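Local coordinates for ribulose-5-phosphate reductase 1 (Staphylococcus aureus, PDB 6XHK), which catalyses the NADPH-dependent reduction of D-ribulose 5-phosphate to D-ribitol 5-phosphate, a step in making poly(ribitol phosphate) wall teichoic acid, at residues A[149-154]-A[284-289]; A[244-249]-A[270-275]. All blocks are in the same frame, centred on the assembly; numbering follows the deposited sequence.

Contact 1: residues A[149-154]-A[284-289]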
ATOM      1  N   SER A 149      -1.698  -1.696   5.763  1.00 82.52           N
ATOM      2  CA  SER A 149      -0.958  -2.312   6.854  1.00 89.65           C
ATOM      3  C   SER A 149      -1.589  -1.995   8.206  1.00 94.20           C
ATOM      4  O   SER A 149      -1.916  -2.912   8.974  1.00 93.40           O
ATOM      5  CB  SER A 149       0.499  -1.858   6.803  1.00 82.14           C
ATOM      6  OG  SER A 149       1.227  -2.377   7.882  1.00 81.98           O
ATOM      7  N   LEU A 150      -1.765  -0.706   8.523  1.00 84.52           N
ATOM      8  CA  LEU A 150      -2.368  -0.348   9.806  1.00 86.02           C
ATOM      9  C   LEU A 150      -3.736  -0.999   9.989  1.00 89.58           C
ATOM     10  O   LEU A 150      -4.081  -1.422  11.099  1.00 94.86           O
ATOM     11  CB  LEU A 150      -2.490   1.164   9.930  1.00 87.98           C
ATOM     12  CG  LEU A 150      -3.178   1.629  11.211  1.00 91.12           C
ATOM     13  CD1 LEU A 150      -2.240   1.561  12.399  1.00 90.85           C
ATOM     14  CD2 LEU A 150      -3.782   3.017  11.051  1.00 92.20           C
ATOM     15  N   HIS A 151      -4.535  -1.071   8.921  1.00 88.39           N
ATOM     16  CA  HIS A 151      -5.834  -1.726   8.995  1.00 86.23           C
ATOM     17  C   HIS A 151      -5.681  -3.162   9.470  1.00 90.80           C
ATOM     18  O   HIS A 151      -6.358  -3.597  10.418  1.00 86.40           O
ATOM     19  CB  HIS A 151      -6.527  -1.683   7.628  1.00 92.21           C
ATOM     20  CG  HIS A 151      -7.967  -2.096   7.672  1.00108.06           C
ATOM     21  ND1 HIS A 151      -8.879  -1.533   8.541  1.00106.53           N
ATOM     22  CD2 HIS A 151      -8.639  -3.054   6.988  1.00103.28           C
ATOM     23  CE1 HIS A 151     -10.054  -2.110   8.373  1.00100.53           C
ATOM     24  NE2 HIS A 151      -9.936  -3.039   7.440  1.00 99.49           N
ATOM     25  N   ALA A 152      -4.766  -3.907   8.839  1.00 86.65           N
ATOM     26  CA  ALA A 152      -4.494  -5.269   9.298  1.00 84.57           C
ATOM     27  C   ALA A 152      -4.098  -5.302  10.778  1.00 86.44           C
ATOM     28  O   ALA A 152      -4.678  -6.055  11.567  1.00 92.50           O
ATOM     29  CB  ALA A 152      -3.406  -5.920   8.439  1.00 81.25           C
ATOM     30  N   ILE A 153      -3.116  -4.485  11.175  1.00 85.68           N
ATOM     31  CA  ILE A 153      -2.661  -4.504  12.572  1.00 87.11           C
ATOM     32  C   ILE A 153      -3.825  -4.250  13.520  1.00 94.82           C
ATOM     33  O   ILE A 153      -3.933  -4.864  14.589  1.00103.08           O
ATOM     34  CB  ILE A 153      -1.539  -3.478  12.814  1.00 90.52           C
ATOM     35  CG1 ILE A 153      -0.309  -3.765  11.964  1.00 93.47           C
ATOM     36  CG2 ILE A 153      -1.155  -3.444  14.286  1.00 87.64           C
ATOM     37  CD1 ILE A 153       0.737  -2.684  12.101  1.00 90.97           C
ATOM     38  N   ARG A 154      -4.704  -3.326  13.155  1.00 97.44           N
ATOM     39  CA  ARG A 154      -5.829  -2.995  14.008  1.00104.25           C
ATOM     40  C   ARG A 154      -6.896  -4.084  14.008  1.00108.57           C
ATOM     41  O   ARG A 154      -7.813  -4.027  14.835  1.00111.22           O
ATOM     42  CB  ARG A 154      -6.394  -1.645  13.565  1.00 99.23           C
ATOM     43  CG  ARG A 154      -5.580  -0.436  14.054  1.00 92.96           C
ATOM     44  CD  ARG A 154      -6.176   0.842  13.478  1.00131.35           C
ATOM     45  NE  ARG A 154      -5.610   2.056  14.052  1.00134.16           N
ATOM     46  CZ  ARG A 154      -6.040   2.611  15.178  1.00150.13           C
ATOM     47  NH1 ARG A 154      -5.473   3.718  15.635  1.00150.06           N
ATOM     48  NH2 ARG A 154      -7.049   2.061  15.844  1.00161.07           N
ATOM     49  N   SER A 284     -11.400   5.619   5.269  1.00117.96           N
ATOM     50  CA  SER A 284     -10.799   6.935   5.458  1.00108.62           C
ATOM     51  C   SER A 284     -10.386   7.176   6.911  1.00108.52           C
ATOM     52  O   SER A 284      -9.522   8.031   7.165  1.00108.75           O
ATOM     53  CB  SER A 284     -11.742   8.037   4.919  1.00105.51           C
ATOM     54  OG  SER A 284     -12.952   8.223   5.651  1.00104.27           O
ATOM     55  N   LYS A 285     -10.946   6.414   7.866  1.00108.68           N
ATOM     56  CA  LYS A 285     -10.448   6.476   9.240  1.00102.65           C
ATOM     57  C   LYS A 285      -8.992   6.016   9.324  1.00109.38           C
ATOM     58  O   LYS A 285      -8.209   6.585  10.094  1.00112.59           O
ATOM     59  CB  LYS A 285     -11.337   5.646  10.173  1.00 88.85           C
ATOM     60  N   ASP A 286      -8.605   5.014   8.521  1.00112.66           N
ATOM     61  CA  ASP A 286      -7.203   4.596   8.468  1.00114.19           C
ATOM     62  C   ASP A 286      -6.302   5.655   7.835  1.00110.34           C
ATOM     63  O   ASP A 286      -5.151   5.820   8.261  1.00 84.06           O
ATOM     64  CB  ASP A 286      -7.060   3.254   7.730  1.00129.72           C
ATOM     65  CG  ASP A 286      -8.023   2.188   8.238  1.00143.81           C
ATOM     66  OD1 ASP A 286      -8.246   2.129   9.471  1.00153.19           O
ATOM     67  OD2 ASP A 286      -8.562   1.424   7.401  1.00144.77           O
ATOM     68  N   PHE A 287      -6.789   6.391   6.834  1.00110.09           N
ATOM     69  CA  PHE A 287      -5.974   7.479   6.297  1.00102.68           C
ATOM     70  C   PHE A 287      -5.780   8.590   7.327  1.00 98.31           C
ATOM     71  O   PHE A 287      -4.662   9.106   7.485  1.00 86.09           O
ATOM     72  CB  PHE A 287      -6.591   8.035   5.021  1.00 83.44           C
ATOM     73  CG  PHE A 287      -6.324   7.205   3.789  1.00 82.05           C
ATOM     74  CD1 PHE A 287      -5.177   7.400   3.030  1.00104.05           C
ATOM     75  CD2 PHE A 287      -7.250   6.277   3.351  1.00 84.48           C
ATOM     76  CE1 PHE A 287      -4.943   6.653   1.879  1.00 99.84           C
ATOM     77  CE2 PHE A 287      -7.024   5.539   2.196  1.00 89.17           C
ATOM     78  CZ  PHE A 287      -5.870   5.727   1.458  1.00 80.10           C
ATOM     79  N   GLN A 288      -6.844   8.956   8.063  1.00 86.70           N
ATOM     80  CA  GLN A 288      -6.668   9.966   9.106  1.00 89.99           C
ATOM     81  C   GLN A 288      -5.717   9.480  10.202  1.00103.95           C
ATOM     82  O   GLN A 288      -4.865  10.245  10.674  1.00104.44           O
ATOM     83  CB  GLN A 288      -8.012  10.377   9.708  1.00104.24           C
ATOM     84  CG  GLN A 288      -7.914  11.643  10.593  1.00127.56           C
ATOM     85  CD  GLN A 288      -7.655  12.931   9.785  1.00142.52           C
ATOM     86  OE1 GLN A 288      -6.639  13.623   9.976  1.00145.43           O
ATOM     87  NE2 GLN A 288      -8.605  13.277   8.909  1.00145.85           N
ATOM     88  N   ASP A 289      -5.833   8.205  10.607  1.00113.30           N
ATOM     89  CA  ASP A 289      -4.920   7.648  11.605  1.00109.71           C
ATOM     90  C   ASP A 289      -3.474   7.639  11.111  1.00107.31           C
ATOM     91  O   ASP A 289      -2.550   7.968  11.871  1.00105.11           O
ATOM     92  CB  ASP A 289      -5.361   6.238  11.988  1.00116.14           C
ATOM     93  CG  ASP A 289      -6.702   6.211  12.713  1.00131.04           C
ATOM     94  OD1 ASP A 289      -7.162   7.286  13.158  1.00135.48           O
ATOM     95  OD2 ASP A 289      -7.281   5.104  12.856  1.00134.88           O
TER

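Contact 2: residues A[244-249]-A[270-275]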
ATOM      1  N   ASP A 244       2.975 -23.700  10.415  1.00103.80           N
ATOM      2  CA  ASP A 244       3.834 -24.693  11.067  1.00 91.09           C
ATOM      3  C   ASP A 244       4.592 -24.118  12.253  1.00 91.31           C
ATOM      4  O   ASP A 244       4.729 -24.786  13.284  1.00132.22           O
ATOM      5  CB  ASP A 244       4.816 -25.311  10.075  1.00 91.30           C
ATOM      6  CG  ASP A 244       4.128 -26.131   9.011  1.00131.02           C
ATOM      7  OD1 ASP A 244       2.910 -25.969   8.807  1.00138.98           O
ATOM      8  OD2 ASP A 244       4.794 -26.992   8.408  1.00139.53           O
ATOM      9  N   TYR A 245       5.100 -22.896  12.135  1.00 90.73           N
ATOM     10  CA  TYR A 245       6.004 -22.375  13.155  1.00 89.98           C
ATOM     11  C   TYR A 245       5.309 -21.569  14.254  1.00 90.27           C
ATOM     12  O   TYR A 245       5.935 -21.279  15.277  1.00 91.43           O
ATOM     13  CB  TYR A 245       7.106 -21.512  12.503  1.00 88.47           C
ATOM     14  CG  TYR A 245       8.188 -22.292  11.756  1.00 89.10           C
ATOM     15  CD1 TYR A 245       8.012 -22.662  10.425  1.00 88.45           C
ATOM     16  CD2 TYR A 245       9.369 -22.697  12.403  1.00 90.78           C
ATOM     17  CE1 TYR A 245       8.975 -23.389   9.745  1.00 89.46           C
ATOM     18  CE2 TYR A 245      10.345 -23.427  11.734  1.00 91.72           C
ATOM     19  CZ  TYR A 245      10.136 -23.772  10.403  1.00102.50           C
ATOM     20  OH  TYR A 245      11.088 -24.492   9.721  1.00107.19           O
ATOM     21  N   ILE A 246       4.046 -21.214  14.103  1.00 83.19           N
ATOM     22  CA  ILE A 246       3.446 -20.245  15.015  1.00 82.99           C
ATOM     23  C   ILE A 246       3.044 -20.932  16.319  1.00 99.08           C
ATOM     24  O   ILE A 246       2.596 -22.092  16.326  1.00 83.25           O
ATOM     25  CB  ILE A 246       2.255 -19.521  14.339  1.00 81.73           C
ATOM     26  CG1 ILE A 246       1.752 -18.377  15.220  1.00 81.82           C
ATOM     27  CG2 ILE A 246       1.114 -20.479  13.986  1.00 80.98           C
ATOM     28  CD1 ILE A 246       0.617 -17.646  14.640  1.00 80.85           C
ATOM     29  N   SER A 247       3.205 -20.216  17.431  1.00 90.73           N
ATOM     30  CA  SER A 247       2.766 -20.731  18.723  1.00 88.97           C
ATOM     31  C   SER A 247       1.290 -21.129  18.682  1.00 95.10           C
ATOM     32  O   SER A 247       0.486 -20.490  17.983  1.00 93.09           O
ATOM     33  CB  SER A 247       2.995 -19.700  19.831  1.00 86.05           C
ATOM     34  OG  SER A 247       4.374 -19.596  20.143  1.00 87.63           O
ATOM     35  N   PRO A 248       0.897 -22.165  19.420  1.00 98.15           N
ATOM     36  CA  PRO A 248      -0.502 -22.598  19.397  1.00 88.72           C
ATOM     37  C   PRO A 248      -1.413 -21.542  19.990  1.00 83.81           C
ATOM     38  O   PRO A 248      -1.043 -20.823  20.922  1.00 92.99           O
ATOM     39  CB  PRO A 248      -0.488 -23.863  20.239  1.00 84.40           C
ATOM     40  CG  PRO A 248       0.896 -24.342  20.141  1.00 84.98           C
ATOM     41  CD  PRO A 248       1.748 -23.133  20.121  1.00 98.67           C
ATOM     42  N   GLU A 249      -2.609 -21.459  19.413  1.00 83.06           N
ATOM     43  CA  GLU A 249      -3.613 -20.441  19.686  1.00 97.41           C
ATOM     44  C   GLU A 249      -3.221 -19.077  19.142  1.00 99.32           C
ATOM     45  O   GLU A 249      -3.847 -18.074  19.494  1.00106.73           O
ATOM     46  CB  GLU A 249      -3.941 -20.357  21.183  1.00106.19           C
ATOM     47  CG  GLU A 249      -4.940 -21.420  21.628  1.00124.49           C
ATOM     48  CD  GLU A 249      -5.518 -21.164  23.010  1.00154.78           C
ATOM     49  OE1 GLU A 249      -4.781 -21.324  24.015  1.00159.26           O
ATOM     50  OE2 GLU A 249      -6.714 -20.796  23.084  1.00170.59           O
ATOM     51  N   LEU A 270      -6.574 -26.580  13.040  1.00 92.68           N
ATOM     52  CA  LEU A 270      -7.374 -27.236  14.076  1.00 87.84           C
ATOM     53  C   LEU A 270      -6.530 -27.650  15.279  1.00 82.21           C
ATOM     54  O   LEU A 270      -6.791 -27.234  16.419  1.00 82.50           O
ATOM     55  CB  LEU A 270      -8.041 -28.465  13.474  1.00 84.70           C
ATOM     56  CG  LEU A 270      -9.147 -28.096  12.515  1.00102.88           C
ATOM     57  CD1 LEU A 270      -9.728 -29.356  11.983  1.00 83.97           C
ATOM     58  CD2 LEU A 270     -10.160 -27.309  13.266  1.00110.73           C
ATOM     59  N   GLU A 271      -5.538 -28.520  15.038  1.00 82.34           N
ATOM     60  CA  GLU A 271      -4.725 -29.060  16.119  1.00 82.78           C
ATOM     61  C   GLU A 271      -4.102 -27.947  16.942  1.00 83.74           C
ATOM     62  O   GLU A 271      -3.879 -28.119  18.142  1.00 99.68           O
ATOM     63  CB  GLU A 271      -3.645 -29.999  15.558  1.00 83.07           C
ATOM     64  N   LYS A 272      -3.851 -26.785  16.329  1.00 81.97           N
ATOM     65  CA  LYS A 272      -3.174 -25.685  17.005  1.00 81.98           C
ATOM     66  C   LYS A 272      -4.092 -24.545  17.414  1.00 81.87           C
ATOM     67  O   LYS A 272      -3.637 -23.647  18.124  1.00 82.16           O
ATOM     68  CB  LYS A 272      -2.081 -25.108  16.121  1.00 81.60           C
ATOM     69  CG  LYS A 272      -0.847 -25.920  15.933  1.00 82.10           C
ATOM     70  CD  LYS A 272       0.271 -24.941  15.648  1.00 87.18           C
ATOM     71  CE  LYS A 272       1.571 -25.595  15.307  1.00 96.43           C
ATOM     72  NZ  LYS A 272       2.527 -24.542  14.953  1.00 93.39           N
ATOM     73  N   GLY A 273      -5.348 -24.538  16.982  1.00 81.70           N
ATOM     74  CA  GLY A 273      -6.272 -23.521  17.440  1.00 81.91           C
ATOM     75  C   GLY A 273      -6.022 -22.160  16.850  1.00 90.17           C
ATOM     76  O   GLY A 273      -6.296 -21.142  17.498  1.00101.36           O
ATOM     77  N   LEU A 274      -5.514 -22.114  15.621  1.00 89.88           N
ATOM     78  CA  LEU A 274      -5.084 -20.872  15.001  1.00 87.76           C
ATOM     79  C   LEU A 274      -6.286 -20.068  14.517  1.00 95.38           C
ATOM     80  O   LEU A 274      -7.299 -20.620  14.067  1.00 95.08           O
ATOM     81  CB  LEU A 274      -4.161 -21.176  13.830  1.00 79.54           C
ATOM     82  CG  LEU A 274      -2.939 -22.002  14.204  1.00 79.94           C
ATOM     83  CD1 LEU A 274      -2.078 -22.181  12.981  1.00 79.73           C
ATOM     84  CD2 LEU A 274      -2.146 -21.376  15.360  1.00 80.48           C
ATOM     85  N   THR A 275      -6.165 -18.742  14.610  1.00 91.61           N
ATOM     86  CA  THR A 275      -7.155 -17.818  14.054  1.00103.35           C
ATOM     87  C   THR A 275      -6.544 -17.076  12.864  1.00 78.93           C
ATOM     88  O   THR A 275      -5.480 -16.459  12.988  1.00 78.79           O
ATOM     89  CB  THR A 275      -7.645 -16.824  15.114  1.00103.72           C
ATOM     90  OG1 THR A 275      -8.138 -17.539  16.248  1.00107.14           O
ATOM     91  CG2 THR A 275      -8.776 -16.026  14.580  1.00 80.59           C
TER

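Contact 1: residues A[149-154]-A[284-289]
Helix 143-155 meets the first turns of helix 284-296 through Leu150, His151 and Arg154 on one side and Asp286 and Asp289 on the other. The axes of the two short segments pass 9.9 Å apart at 103°, so the patch they share is small. His151 and Asp286 have the nearest CA atoms, 6.5 Å apart. Asp286 OD2 lies 3.2 Å from His151 ND1, but the angle is too poor for a hydrogen bond, and the ring and carboxylate planes are 47° apart. That oxygen is instead bound by the backbone N of Gly283, just before the helix. Helix 284-296 belongs to the Rossmann-type part of this zinc-containing alcohol dehydrogenase family member, and its Phe287 also touches Val129 of strand 128-130. The His151 side chain is about 7 Å from the bound NADPH. Leu150 CD2 reaches Asp289 CB at 3.7 Å, the two side chains crossing at about a right angle. Beyond CB, Asp289 turns to Arg154. Asp289 OD2 stands over one face of the guanidinium, 3.6 Å from Arg154 NH1. So far above that plane, it is held by charge and not by a hydrogen bond. Ser149 and Ile153, on another face of helix 143-155, pack on helix 174-186.

Contact 2: residues A[244-249]-A[270-275]
Lys272, on the last turn of helix 266-272, reaches across to the turn that follows helix 232-245. Its CG is anti to its own carbonyl carbon (chi1 -73°), and the chain runs extended from there to the amine. CB and CG make no close approach to residues 244-249. CD is the first atom to arrive, 3.7 Å from Ile246 O. CE then lies about equally far from Ile246 O and Asp244 O. NZ at the tip bonds to both carbonyls, with Asp244 O at 2.8 Å and Ile246 O also at 2.8 Å. The two bonds differ in direction. NZ lies in the carbonyl plane of Ile246 but stands above that of Asp244, 68° out of it. Ile243 O is a third acceptor for NZ. Ile243 and Asp244 lie in the last turn of helix 232-245, where the positive charge would be expected to suit the helix dipole. Ile246 lies in the turn beyond it.

The backbones also meet. Glu249 N donates to Lys272 O at 2.7 Å. Next to it, Glu249 CA makes a CH...O contact with Gly273 O. Gly273 has positive phi and ends its helix in a Schellman motif. Beside this, Ile246 CG2 packs on Leu274 CD2 at 3.6 Å, the two side chains running alongside in opposing senses.

Both segments lead into neighbouring parallel strands of the Rossmann-type sheet. Helix 232-245 precedes strand 251-254, and helix 266-272 precedes the edge strand 275-278. Thr275 already pairs with Gly250 and Ile252 by backbone hydrogen bonds, while Ile246 also packs on Ile252 and Leu274 on Val269.

In the fold
The two contacts share no helix or strand, and their centres are 26 Å apart. Contact 2 is nested in the chain loop closed by contact 1. Contact 1 lies nearer the middle of the chain, about 11 Å from its centre, and joins two helices. Contact 2 lies about 28 Å out, at the edge of the parallel sheet, and joins the ends of two helices just before their strands. Two of five touching residues are buried in contact 1. In contact 2 two of nine are buried and four exposed, so it is the more superficial. Contact 1 relies mainly on side chains, with carboxylates beside a histidine ring and over a guanidinium. Contact 2 pairs backbone carbonyls with a lysine amine and a backbone N-H, and adds one apolar pair.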